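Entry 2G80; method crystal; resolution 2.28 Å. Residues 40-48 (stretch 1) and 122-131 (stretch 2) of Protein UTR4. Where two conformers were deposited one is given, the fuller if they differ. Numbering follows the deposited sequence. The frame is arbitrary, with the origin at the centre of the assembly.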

# COMPACT_ATOMS: atom_id res chain seq x y z
N GLY A 40 -7.43 -0.25 4.10
CA GLY A 40 -8.64 -0.82 4.73
C GLY A 40 -8.36 -2.05 5.60
O GLY A 40 -9.28 -2.62 6.20
N THR A 41 -7.09 -2.46 5.69
CA THR A 41 -6.68 -3.64 6.46
C THR A 41 -5.70 -3.24 7.58
O THR A 41 -5.99 -3.48 8.72
CB THR A 41 -6.12 -4.69 5.49
OG1 THR A 41 -7.13 -5.00 4.54
CG2 THR A 41 -5.72 -5.95 6.22
N VAL A 42 -4.53 -2.71 7.24
CA VAL A 42 -3.56 -2.21 8.23
C VAL A 42 -3.51 -0.66 8.30
O VAL A 42 -3.03 -0.11 9.31
CB VAL A 42 -2.11 -2.85 8.06
CG1 VAL A 42 -2.18 -4.38 8.00
CG2 VAL A 42 -1.38 -2.32 6.90
N CYS A 43 -4.00 0.01 7.25
CA CYS A 43 -4.02 1.48 7.16
C CYS A 43 -5.44 1.96 6.80
O CYS A 43 -6.14 1.26 6.02
CB CYS A 43 -3.02 1.92 6.07
SG CYS A 43 -2.70 3.71 5.90
N PRO A 44 -5.89 3.11 7.38
CA PRO A 44 -7.17 3.67 6.98
C PRO A 44 -7.23 3.92 5.48
O PRO A 44 -6.29 4.43 4.88
CB PRO A 44 -7.21 5.02 7.69
CG PRO A 44 -6.33 4.88 8.82
CD PRO A 44 -5.32 3.87 8.50
N ILE A 45 -8.36 3.56 4.92
CA ILE A 45 -8.62 3.73 3.50
C ILE A 45 -8.60 5.24 3.13
O ILE A 45 -8.25 5.60 2.03
CB ILE A 45 -9.94 2.94 3.16
CG1 ILE A 45 -9.99 2.45 1.73
CG2 ILE A 45 -11.17 3.72 3.58
CD1 ILE A 45 -11.01 1.32 1.57
N SER A 46 -8.91 6.11 4.10
CA SER A 46 -8.86 7.57 3.91
C SER A 46 -7.48 8.19 3.64
O SER A 46 -7.41 9.33 3.15
CB SER A 46 -9.38 8.25 5.18
OG SER A 46 -8.48 8.03 6.24
N PHE A 47 -6.39 7.47 4.00
CA PHE A 47 -5.03 8.00 3.88
C PHE A 47 -4.62 8.47 2.49
O PHE A 47 -4.14 9.57 2.36
CB PHE A 47 -4.00 6.98 4.44
CG PHE A 47 -2.57 7.48 4.43
CD1 PHE A 47 -2.24 8.69 5.04
CD2 PHE A 47 -1.55 6.71 3.86
CE1 PHE A 47 -0.91 9.14 5.04
CE2 PHE A 47 -0.25 7.15 3.88
CZ PHE A 47 0.07 8.38 4.46
N VAL A 48 -4.84 7.66 1.47
CA VAL A 48 -4.46 8.01 0.09
C VAL A 48 -5.16 9.25 -0.46
O VAL A 48 -4.49 10.12 -1.02
CB VAL A 48 -4.58 6.78 -0.91
CG1 VAL A 48 -4.30 7.18 -2.38
CG2 VAL A 48 -3.62 5.68 -0.52
N ILE A 122 4.69 13.89 6.16
CA ILE A 122 3.67 12.84 6.09
C ILE A 122 4.16 11.59 6.83
O ILE A 122 5.36 11.28 6.85
CB ILE A 122 3.23 12.50 4.60
CG1 ILE A 122 4.42 12.33 3.67
CG2 ILE A 122 2.35 13.64 4.03
CD1 ILE A 122 4.13 11.93 2.20
N LYS A 123 3.20 10.91 7.46
CA LYS A 123 3.44 9.70 8.24
C LYS A 123 2.31 8.75 7.96
O LYS A 123 1.17 9.19 7.88
CB LYS A 123 3.51 10.08 9.73
CG LYS A 123 4.76 10.92 10.07
CD LYS A 123 4.71 11.54 11.41
CE LYS A 123 5.78 12.61 11.53
NZ LYS A 123 5.69 13.28 12.85
N ALA A 124 2.61 7.46 7.81
CA ALA A 124 1.58 6.45 7.47
C ALA A 124 0.80 6.02 8.74
O ALA A 124 1.40 5.45 9.67
CB ALA A 124 2.20 5.25 6.78
N PRO A 125 -0.52 6.28 8.78
CA PRO A 125 -1.34 5.96 9.95
C PRO A 125 -1.70 4.47 10.13
O PRO A 125 -2.87 4.09 10.05
CB PRO A 125 -2.60 6.83 9.72
CG PRO A 125 -2.74 6.90 8.27
CD PRO A 125 -1.36 6.83 7.69
N VAL A 126 -0.73 3.62 10.44
CA VAL A 126 -1.01 2.21 10.64
C VAL A 126 -1.72 2.01 11.98
O VAL A 126 -1.30 2.56 13.00
CB VAL A 126 0.24 1.36 10.52
CG1 VAL A 126 -0.04 -0.14 10.78
CG2 VAL A 126 0.88 1.57 9.12
N TYR A 127 -2.77 1.19 11.98
CA TYR A 127 -3.53 0.93 13.21
C TYR A 127 -2.61 0.35 14.28
O TYR A 127 -1.78 -0.51 13.98
CB TYR A 127 -4.72 -0.01 12.97
CG TYR A 127 -5.77 0.54 12.03
CD1 TYR A 127 -6.65 1.55 12.44
CD2 TYR A 127 -5.92 0.04 10.75
CE1 TYR A 127 -7.62 2.06 11.56
CE2 TYR A 127 -6.90 0.54 9.86
CZ TYR A 127 -7.75 1.53 10.28
OH TYR A 127 -8.70 2.00 9.42
N ALA A 128 -2.77 0.81 15.53
CA ALA A 128 -1.90 0.35 16.62
C ALA A 128 -1.82 -1.21 16.75
O ALA A 128 -0.74 -1.78 16.84
CB ALA A 128 -2.31 0.97 17.90
N ASP A 129 -2.96 -1.88 16.66
CA ASP A 129 -3.01 -3.33 16.72
C ASP A 129 -2.33 -4.02 15.50
O ASP A 129 -1.89 -5.16 15.60
CB ASP A 129 -4.46 -3.81 16.85
CG ASP A 129 -5.28 -3.52 15.60
OD1 ASP A 129 -5.56 -2.33 15.37
OD2 ASP A 129 -5.63 -4.48 14.86
N ALA A 130 -2.29 -3.35 14.35
CA ALA A 130 -1.61 -3.91 13.15
C ALA A 130 -0.10 -3.79 13.33
O ALA A 130 0.64 -4.64 12.85
CB ALA A 130 -2.08 -3.22 11.87
N ILE A 131 0.35 -2.71 13.99
CA ILE A 131 1.77 -2.51 14.34
C ILE A 131 2.24 -3.64 15.26
O ILE A 131 3.29 -4.21 15.02
CB ILE A 131 2.05 -1.10 15.03
CG1 ILE A 131 1.88 0.04 14.01
CG2 ILE A 131 3.46 -1.02 15.58
CD1 ILE A 131 1.87 1.44 14.65
O HOH W 1 -10.42 2.13 6.56

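The apolar centre of this contact is built from two prolines, each laid over an aromatic ring contributed by the other stretch. Pro-125 places its CD 3.4 Å from the centroid of the Phe-47 ring and only 14° off the ring normal, so the methylene sits squarely over one face. Phe-47 reaches this position because its CA-to-CB bond points toward stretch 2 and chi1 is t, which lays one face of the ring against Pro-125. The other pair reverses the roles: Pro-44 CD lies over one face of the Tyr-127 ring, 4.1 Å from its centroid. Proline's CD carbon is bonded to the backbone nitrogen, and the hydrogens on such a carbon are slightly polarised, which favours their approach to an aromatic pi cloud. The two prolines also meet each other, with Pro-44 CD 4.0 Å from Pro-125 CG, and this joins the two CH-pi contacts into one packed unit.

Smaller residues fill the space around this centre, where Val-42, Cys-43, Phe-47 and Ala-130 are all buried. Cys-43 SG, a weakly polar sulfur that tolerates an apolar neighbour, packs 3.8 Å from Pro-125 CD, the same carbon that covers the phenylalanine ring. Phe-47 CE2 comes within 4.2 Å of Ala-124 CB; the short alanine side chain fits beside the ring while its backbone stays close, with Ala-124 CA 3.9 Å from Phe-47 CZ. The branched, apolar Val-42 packs its CB 3.8 Å from Ala-130 CB and 4.4 Å from Val-126 CG1. Ala-130 directs its methyl group toward stretch 1 from the first turn of a helix, and its small size suits the 5.6 Å approach of the CA atoms of Val-42 and Ala-130.

The backbone supplies the one direct hydrogen bond between the stretches. Tyr-127 N donates to Val-42 O at 3.0 Å, with an N-H...O angle of 164°, close to linear. The same oxygen receives a CA-H...O contact from Val-126 CA at 3.4 Å. Tyr-127 occupies the N-cap position, and its own carbonyl oxygen accepts from Ile-131 N at 3.1 Å, so this residue ties the start of the helix to the loop of stretch 1.

At the polar edge, the end of the Tyr-127 side chain comes nearer to stretch 1 than its sideways CA-to-CB bond would suggest. Tyr-127 OH lies 3.3 Å from Pro-44 CA and shares a water with Ile-45: the water oxygen accepts from Ile-45 N at 3.0 Å and makes a weak hydrogen bond with Tyr-127 OH at 3.3 Å. Counting both sides, the contact buries 483 Å².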